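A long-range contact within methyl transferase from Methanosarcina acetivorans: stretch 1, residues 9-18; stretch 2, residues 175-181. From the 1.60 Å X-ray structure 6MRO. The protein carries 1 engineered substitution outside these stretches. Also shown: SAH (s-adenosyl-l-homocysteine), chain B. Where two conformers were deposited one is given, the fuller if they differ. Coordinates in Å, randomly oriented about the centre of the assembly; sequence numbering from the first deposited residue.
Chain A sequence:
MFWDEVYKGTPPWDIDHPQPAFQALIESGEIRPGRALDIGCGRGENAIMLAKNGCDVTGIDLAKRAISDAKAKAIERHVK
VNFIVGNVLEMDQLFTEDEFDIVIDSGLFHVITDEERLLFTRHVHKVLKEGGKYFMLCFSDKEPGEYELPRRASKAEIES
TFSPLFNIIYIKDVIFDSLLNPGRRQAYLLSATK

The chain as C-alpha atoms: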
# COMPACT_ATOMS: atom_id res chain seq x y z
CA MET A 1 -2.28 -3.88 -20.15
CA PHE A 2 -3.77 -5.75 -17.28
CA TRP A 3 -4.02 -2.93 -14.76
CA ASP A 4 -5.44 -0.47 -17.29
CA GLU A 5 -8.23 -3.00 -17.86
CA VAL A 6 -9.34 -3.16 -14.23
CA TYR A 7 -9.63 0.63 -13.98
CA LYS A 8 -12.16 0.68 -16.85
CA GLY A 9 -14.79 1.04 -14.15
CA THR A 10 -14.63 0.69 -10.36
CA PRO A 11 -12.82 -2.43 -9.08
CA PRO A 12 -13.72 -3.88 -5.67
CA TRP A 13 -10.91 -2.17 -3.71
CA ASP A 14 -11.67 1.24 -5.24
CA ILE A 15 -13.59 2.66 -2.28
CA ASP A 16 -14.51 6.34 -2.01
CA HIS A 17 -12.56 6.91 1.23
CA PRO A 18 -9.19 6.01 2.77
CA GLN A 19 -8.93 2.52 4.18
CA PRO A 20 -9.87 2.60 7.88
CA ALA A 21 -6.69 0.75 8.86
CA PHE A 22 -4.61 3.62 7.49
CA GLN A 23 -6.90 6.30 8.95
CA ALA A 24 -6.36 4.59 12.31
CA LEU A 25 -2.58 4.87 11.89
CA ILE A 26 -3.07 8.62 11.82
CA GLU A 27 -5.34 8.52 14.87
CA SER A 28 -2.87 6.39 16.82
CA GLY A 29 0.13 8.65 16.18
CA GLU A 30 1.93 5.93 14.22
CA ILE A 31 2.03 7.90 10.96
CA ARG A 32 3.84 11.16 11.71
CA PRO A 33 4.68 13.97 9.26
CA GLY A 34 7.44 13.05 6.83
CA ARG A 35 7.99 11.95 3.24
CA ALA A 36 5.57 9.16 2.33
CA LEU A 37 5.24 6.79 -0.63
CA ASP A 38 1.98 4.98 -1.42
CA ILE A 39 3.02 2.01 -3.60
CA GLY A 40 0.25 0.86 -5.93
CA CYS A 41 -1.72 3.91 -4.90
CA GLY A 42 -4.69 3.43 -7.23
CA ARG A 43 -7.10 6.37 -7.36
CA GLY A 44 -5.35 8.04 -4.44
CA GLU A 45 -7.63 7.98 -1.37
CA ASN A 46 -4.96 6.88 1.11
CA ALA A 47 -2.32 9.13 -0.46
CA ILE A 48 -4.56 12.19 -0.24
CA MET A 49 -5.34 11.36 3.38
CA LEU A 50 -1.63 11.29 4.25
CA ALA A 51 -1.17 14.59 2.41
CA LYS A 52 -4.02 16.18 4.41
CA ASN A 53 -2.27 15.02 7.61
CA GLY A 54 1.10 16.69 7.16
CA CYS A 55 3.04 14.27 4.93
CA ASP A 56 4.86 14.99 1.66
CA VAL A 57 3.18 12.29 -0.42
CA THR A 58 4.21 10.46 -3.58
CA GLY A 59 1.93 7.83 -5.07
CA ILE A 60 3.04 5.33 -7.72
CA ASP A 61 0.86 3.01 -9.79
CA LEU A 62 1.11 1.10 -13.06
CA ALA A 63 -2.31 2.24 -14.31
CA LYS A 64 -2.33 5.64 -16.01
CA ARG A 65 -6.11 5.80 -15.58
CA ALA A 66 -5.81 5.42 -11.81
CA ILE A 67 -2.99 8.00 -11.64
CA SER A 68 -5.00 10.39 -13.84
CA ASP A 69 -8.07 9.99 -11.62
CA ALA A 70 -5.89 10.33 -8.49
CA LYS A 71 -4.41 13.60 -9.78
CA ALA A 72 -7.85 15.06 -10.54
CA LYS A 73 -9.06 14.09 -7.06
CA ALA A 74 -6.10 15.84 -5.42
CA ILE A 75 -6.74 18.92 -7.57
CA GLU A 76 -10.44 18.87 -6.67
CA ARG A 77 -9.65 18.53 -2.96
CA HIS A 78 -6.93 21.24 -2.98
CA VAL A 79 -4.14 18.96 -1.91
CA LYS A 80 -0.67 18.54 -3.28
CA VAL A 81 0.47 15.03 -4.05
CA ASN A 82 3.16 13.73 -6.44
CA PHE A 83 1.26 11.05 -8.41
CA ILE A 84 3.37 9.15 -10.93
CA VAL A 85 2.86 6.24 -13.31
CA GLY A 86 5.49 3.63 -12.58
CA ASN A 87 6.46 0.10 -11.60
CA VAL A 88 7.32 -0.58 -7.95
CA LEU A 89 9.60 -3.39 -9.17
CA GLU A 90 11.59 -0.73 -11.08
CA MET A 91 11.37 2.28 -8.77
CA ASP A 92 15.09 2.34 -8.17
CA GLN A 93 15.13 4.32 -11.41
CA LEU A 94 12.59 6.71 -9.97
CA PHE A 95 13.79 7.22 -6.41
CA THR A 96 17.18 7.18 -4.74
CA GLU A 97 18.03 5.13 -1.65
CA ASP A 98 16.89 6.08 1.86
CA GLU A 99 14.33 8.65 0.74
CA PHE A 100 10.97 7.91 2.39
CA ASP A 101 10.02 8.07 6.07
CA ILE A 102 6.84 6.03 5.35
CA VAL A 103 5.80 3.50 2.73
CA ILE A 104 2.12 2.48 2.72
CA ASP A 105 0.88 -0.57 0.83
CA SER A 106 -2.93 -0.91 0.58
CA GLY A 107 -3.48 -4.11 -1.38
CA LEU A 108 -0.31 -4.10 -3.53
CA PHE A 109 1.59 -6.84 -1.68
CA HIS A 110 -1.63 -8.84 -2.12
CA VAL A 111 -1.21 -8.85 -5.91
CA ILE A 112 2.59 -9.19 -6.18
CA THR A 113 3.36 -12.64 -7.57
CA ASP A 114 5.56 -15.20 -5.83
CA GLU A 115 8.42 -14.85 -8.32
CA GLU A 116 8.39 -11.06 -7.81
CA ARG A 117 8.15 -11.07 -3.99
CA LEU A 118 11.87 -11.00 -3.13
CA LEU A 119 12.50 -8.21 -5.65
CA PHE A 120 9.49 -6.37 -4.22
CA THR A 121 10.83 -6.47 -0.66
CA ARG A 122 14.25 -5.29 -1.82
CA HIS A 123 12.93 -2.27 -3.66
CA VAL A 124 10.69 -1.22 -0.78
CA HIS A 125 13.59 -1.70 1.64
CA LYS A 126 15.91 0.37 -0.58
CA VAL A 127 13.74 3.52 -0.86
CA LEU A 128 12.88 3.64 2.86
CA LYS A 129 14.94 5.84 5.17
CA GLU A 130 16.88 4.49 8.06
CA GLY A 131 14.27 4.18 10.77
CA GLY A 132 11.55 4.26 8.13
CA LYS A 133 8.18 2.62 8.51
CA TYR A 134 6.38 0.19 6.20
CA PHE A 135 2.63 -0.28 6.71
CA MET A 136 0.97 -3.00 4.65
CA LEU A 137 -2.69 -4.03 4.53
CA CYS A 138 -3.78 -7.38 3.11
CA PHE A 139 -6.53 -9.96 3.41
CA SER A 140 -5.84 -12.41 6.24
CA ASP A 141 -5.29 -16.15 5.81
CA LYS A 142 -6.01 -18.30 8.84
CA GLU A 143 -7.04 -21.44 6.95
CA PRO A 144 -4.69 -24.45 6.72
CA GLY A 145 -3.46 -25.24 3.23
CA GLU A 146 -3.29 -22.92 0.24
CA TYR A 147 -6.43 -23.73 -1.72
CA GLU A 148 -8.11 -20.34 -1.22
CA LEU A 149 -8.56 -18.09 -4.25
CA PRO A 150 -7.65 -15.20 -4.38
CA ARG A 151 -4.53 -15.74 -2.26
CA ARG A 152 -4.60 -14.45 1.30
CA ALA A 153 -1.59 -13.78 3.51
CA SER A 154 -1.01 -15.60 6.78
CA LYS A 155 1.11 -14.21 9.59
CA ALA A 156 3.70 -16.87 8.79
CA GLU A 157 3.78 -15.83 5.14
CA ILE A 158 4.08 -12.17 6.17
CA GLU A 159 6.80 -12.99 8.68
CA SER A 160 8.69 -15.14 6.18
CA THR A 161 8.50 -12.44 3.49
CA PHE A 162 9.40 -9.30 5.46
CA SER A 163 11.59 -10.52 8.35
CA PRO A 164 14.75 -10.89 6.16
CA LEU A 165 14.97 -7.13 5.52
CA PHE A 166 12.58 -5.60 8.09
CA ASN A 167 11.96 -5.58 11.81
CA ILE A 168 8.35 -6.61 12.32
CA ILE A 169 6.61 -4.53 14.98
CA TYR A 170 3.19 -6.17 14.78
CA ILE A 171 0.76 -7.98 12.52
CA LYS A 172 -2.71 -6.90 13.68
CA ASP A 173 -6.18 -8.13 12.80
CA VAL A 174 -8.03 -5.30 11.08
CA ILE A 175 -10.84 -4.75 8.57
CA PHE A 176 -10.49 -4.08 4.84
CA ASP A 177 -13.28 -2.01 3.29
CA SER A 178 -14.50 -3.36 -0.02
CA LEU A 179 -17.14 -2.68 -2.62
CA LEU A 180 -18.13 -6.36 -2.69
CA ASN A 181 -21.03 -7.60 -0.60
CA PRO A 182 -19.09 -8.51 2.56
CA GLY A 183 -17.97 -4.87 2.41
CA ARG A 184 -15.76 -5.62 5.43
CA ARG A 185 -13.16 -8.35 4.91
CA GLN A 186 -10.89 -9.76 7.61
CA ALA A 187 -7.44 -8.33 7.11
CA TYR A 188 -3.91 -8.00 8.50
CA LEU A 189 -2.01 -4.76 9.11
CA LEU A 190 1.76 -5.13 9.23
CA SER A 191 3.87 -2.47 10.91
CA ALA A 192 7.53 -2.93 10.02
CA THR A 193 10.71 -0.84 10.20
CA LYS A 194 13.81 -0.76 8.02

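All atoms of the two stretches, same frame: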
# COMPACT_ATOMS: atom_id res chain seq x y z
N GLY A 9 -13.70 1.26 -15.09
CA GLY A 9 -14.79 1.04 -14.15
C GLY A 9 -14.28 1.19 -12.73
O GLY A 9 -13.29 1.89 -12.50
N THR A 10 -14.92 0.51 -11.78
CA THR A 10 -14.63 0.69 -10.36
C THR A 10 -14.39 -0.69 -9.75
O THR A 10 -15.35 -1.39 -9.39
CB THR A 10 -15.79 1.39 -9.65
OG1 THR A 10 -16.10 2.61 -10.34
CG2 THR A 10 -15.42 1.70 -8.22
N PRO A 11 -13.13 -1.09 -9.60
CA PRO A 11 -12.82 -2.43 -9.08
C PRO A 11 -13.12 -2.51 -7.59
O PRO A 11 -13.30 -1.48 -6.93
CB PRO A 11 -11.31 -2.56 -9.35
CG PRO A 11 -10.82 -1.14 -9.29
CD PRO A 11 -11.91 -0.32 -9.93
N PRO A 12 -13.16 -3.72 -7.03
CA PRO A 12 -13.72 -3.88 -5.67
C PRO A 12 -12.98 -3.15 -4.57
O PRO A 12 -13.60 -2.81 -3.56
CB PRO A 12 -13.66 -5.40 -5.47
CG PRO A 12 -13.91 -5.92 -6.83
CD PRO A 12 -13.07 -5.02 -7.71
N TRP A 13 -11.67 -2.91 -4.72
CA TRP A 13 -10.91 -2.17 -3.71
C TRP A 13 -11.07 -0.66 -3.83
O TRP A 13 -10.59 0.08 -2.95
CB TRP A 13 -9.41 -2.53 -3.80
CG TRP A 13 -8.86 -2.19 -5.16
CD1 TRP A 13 -8.39 -0.98 -5.59
CD2 TRP A 13 -8.76 -3.08 -6.28
NE1 TRP A 13 -8.01 -1.06 -6.91
CE2 TRP A 13 -8.21 -2.34 -7.36
CE3 TRP A 13 -9.07 -4.43 -6.49
CZ2 TRP A 13 -7.97 -2.90 -8.61
CZ3 TRP A 13 -8.82 -4.99 -7.74
CH2 TRP A 13 -8.27 -4.23 -8.78
N ASP A 14 -11.71 -0.18 -4.90
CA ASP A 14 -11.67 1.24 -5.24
C ASP A 14 -12.77 1.99 -4.48
O ASP A 14 -13.70 2.55 -5.05
CB ASP A 14 -11.79 1.41 -6.75
CG ASP A 14 -11.56 2.82 -7.18
OD1 ASP A 14 -10.75 3.51 -6.52
OD2 ASP A 14 -12.21 3.23 -8.18
N ILE A 15 -12.62 2.00 -3.15
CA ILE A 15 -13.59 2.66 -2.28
C ILE A 15 -13.41 4.17 -2.33
O ILE A 15 -12.36 4.69 -2.72
CB ILE A 15 -13.50 2.13 -0.84
CG1 ILE A 15 -12.06 2.28 -0.30
CG2 ILE A 15 -13.99 0.69 -0.76
CD1 ILE A 15 -11.96 2.00 1.20
N ASP A 16 -14.46 4.89 -1.92
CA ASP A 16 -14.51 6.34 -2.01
C ASP A 16 -13.99 7.03 -0.75
O ASP A 16 -14.39 8.16 -0.46
CB ASP A 16 -15.94 6.81 -2.32
CG ASP A 16 -16.92 6.61 -1.16
OD1 ASP A 16 -16.54 6.17 -0.05
OD2 ASP A 16 -18.11 6.92 -1.36
N HIS A 17 -13.12 6.36 0.00
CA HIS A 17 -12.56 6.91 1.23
C HIS A 17 -11.24 6.20 1.50
O HIS A 17 -10.96 5.15 0.90
CB HIS A 17 -13.54 6.76 2.41
CG HIS A 17 -14.02 5.36 2.64
ND1 HIS A 17 -15.04 4.79 1.91
CD2 HIS A 17 -13.66 4.43 3.56
CE1 HIS A 17 -15.27 3.57 2.35
NE2 HIS A 17 -14.44 3.32 3.35
N PRO A 18 -10.40 6.74 2.38
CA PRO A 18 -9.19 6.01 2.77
C PRO A 18 -9.58 4.73 3.49
O PRO A 18 -10.64 4.65 4.10
CB PRO A 18 -8.47 6.98 3.71
CG PRO A 18 -9.05 8.34 3.38
CD PRO A 18 -10.48 8.07 3.01
N ILE A 175 -9.79 -4.61 9.57
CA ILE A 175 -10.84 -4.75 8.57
C ILE A 175 -10.38 -4.09 7.29
O ILE A 175 -9.65 -3.09 7.33
CB ILE A 175 -12.15 -4.13 9.09
CG1 ILE A 175 -12.79 -5.03 10.14
CG2 ILE A 175 -13.13 -3.88 7.96
CD1 ILE A 175 -12.93 -6.46 9.69
N PHE A 176 -10.75 -4.66 6.15
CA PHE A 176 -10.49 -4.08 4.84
C PHE A 176 -11.83 -3.71 4.22
O PHE A 176 -12.71 -4.57 4.08
CB PHE A 176 -9.73 -5.06 3.94
CG PHE A 176 -9.36 -4.50 2.59
CD1 PHE A 176 -8.10 -3.99 2.37
CD2 PHE A 176 -10.27 -4.52 1.54
CE1 PHE A 176 -7.74 -3.48 1.13
CE2 PHE A 176 -9.93 -4.02 0.30
CZ PHE A 176 -8.66 -3.50 0.09
N ASP A 177 -12.01 -2.43 3.89
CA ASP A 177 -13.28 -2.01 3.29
C ASP A 177 -13.27 -2.38 1.82
O ASP A 177 -12.27 -2.21 1.12
CB ASP A 177 -13.51 -0.51 3.45
CG ASP A 177 -14.06 -0.14 4.81
OD1 ASP A 177 -14.35 -1.06 5.62
OD2 ASP A 177 -14.21 1.07 5.08
N SER A 178 -14.41 -2.87 1.34
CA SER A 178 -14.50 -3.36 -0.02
C SER A 178 -15.85 -2.97 -0.61
O SER A 178 -16.84 -2.76 0.10
CB SER A 178 -14.32 -4.89 -0.07
OG SER A 178 -14.60 -5.43 -1.36
N LEU A 179 -15.88 -2.90 -1.94
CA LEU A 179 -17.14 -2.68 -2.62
C LEU A 179 -17.96 -3.95 -2.77
O LEU A 179 -19.14 -3.86 -3.12
CB LEU A 179 -16.91 -2.05 -3.99
CG LEU A 179 -16.35 -0.63 -3.93
CD1 LEU A 179 -16.20 -0.10 -5.34
CD2 LEU A 179 -17.31 0.25 -3.12
N LEU A 180 -17.38 -5.12 -2.54
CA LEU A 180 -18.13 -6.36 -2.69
C LEU A 180 -18.91 -6.67 -1.42
O LEU A 180 -18.61 -6.16 -0.34
CB LEU A 180 -17.19 -7.51 -3.06
CG LEU A 180 -16.60 -7.35 -4.47
CD1 LEU A 180 -15.59 -8.45 -4.78
CD2 LEU A 180 -17.69 -7.33 -5.54
N ASN A 181 -19.93 -7.53 -1.56
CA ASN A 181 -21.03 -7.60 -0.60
C ASN A 181 -20.59 -7.73 0.85
O ASN A 181 -21.08 -6.95 1.69
CB ASN A 181 -21.99 -8.73 -0.96
CG ASN A 181 -23.28 -8.66 -0.16
OD1 ASN A 181 -23.54 -7.67 0.52
ND2 ASN A 181 -24.09 -9.71 -0.23
N SAH B . -3.88 1.12 -3.05
CA SAH B . -5.09 1.32 -3.87
CB SAH B . -5.13 0.31 -5.01
CG SAH B . -4.97 -1.14 -4.55
SD SAH B . -5.22 -2.35 -5.86
C SAH B . -6.36 1.23 -3.05
O SAH B . -6.32 0.86 -1.86
OXT SAH B . -7.45 1.50 -3.57
C5' SAH B . -3.46 -2.64 -6.25
C4' SAH B . -2.85 -1.54 -7.11
O4' SAH B . -1.49 -1.85 -7.37
C3' SAH B . -3.52 -1.33 -8.47
O3' SAH B . -3.88 0.04 -8.57
C2' SAH B . -2.46 -1.75 -9.47
O2' SAH B . -2.48 -1.03 -10.70
C1' SAH B . -1.17 -1.50 -8.70
N9 SAH B . -0.02 -2.30 -9.11
C8 SAH B . 0.04 -3.66 -9.34
N7 SAH B . 1.32 -3.98 -9.65
C5 SAH B . 2.07 -2.85 -9.58
C6 SAH B . 3.42 -2.60 -9.80
N6 SAH B . 4.24 -3.58 -10.14
N1 SAH B . 3.89 -1.32 -9.66
C2 SAH B . 3.04 -0.29 -9.31
N3 SAH B . 1.70 -0.53 -9.10
C4 SAH B . 1.24 -1.80 -9.23

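The centre of this contact is apolar and is built around Leu179 and Ile15. Leu179 points its CA-to-CB bond toward stretch 1 and has more area covered by the other stretch than any other residue here. Its branched end lies among several groups of stretch 1. CD1 of Leu179 is 3.5 Å from CG2 of Thr10, 3.6 Å from O of Pro11 and 3.7 Å from O of Asp14. CD2 of Leu179 meets CG2 of Ile15 at 4.1 Å. Ile15 is buried. Its CA-to-CB bond runs sideways, but with chi1 p and chi2 t the end of the chain comes nearer, and CD1 of Ile15 packs 3.7 Å from CB of Asp177. A branched aliphatic chain suits this place because it can touch more than one neighbour.

Pro12 extends the apolar surface. Its CG lies 3.7 Å from CD1 of Leu180. Trp13 points away overall, yet its CB sits at the edge of the Phe176 ring, 4.1 Å from Phe176 CZ. The indole ring instead has SD of the bound S-adenosyl-L-homocysteine over one face; NE1 of Trp13 is 3.2 Å from SAH SD.

The backbone joins the stretches beside this apolar packing. Pro11 to Asp14 form a type I beta turn, closed by a hydrogen bond from Asp14 N to Pro11 O (2.9 Å). Within the turn, Pro12 O remains available to accept a nearly straight hydrogen bond from Leu179 N (2.8 Å). On stretch 2, Leu180 N donates to Ser178 OG at 3.0 Å, which steadies the loop after the strand.

The polar edge is formed by His17 and Asp177. NE2 of His17 donates to OD2 of Asp177 at 2.8 Å, near the plane of the imidazole. ND1 of His17 donates to OD1 of Asp16, also at 2.8 Å. Histidine thus uses both ring nitrogens, each facing a carboxylate.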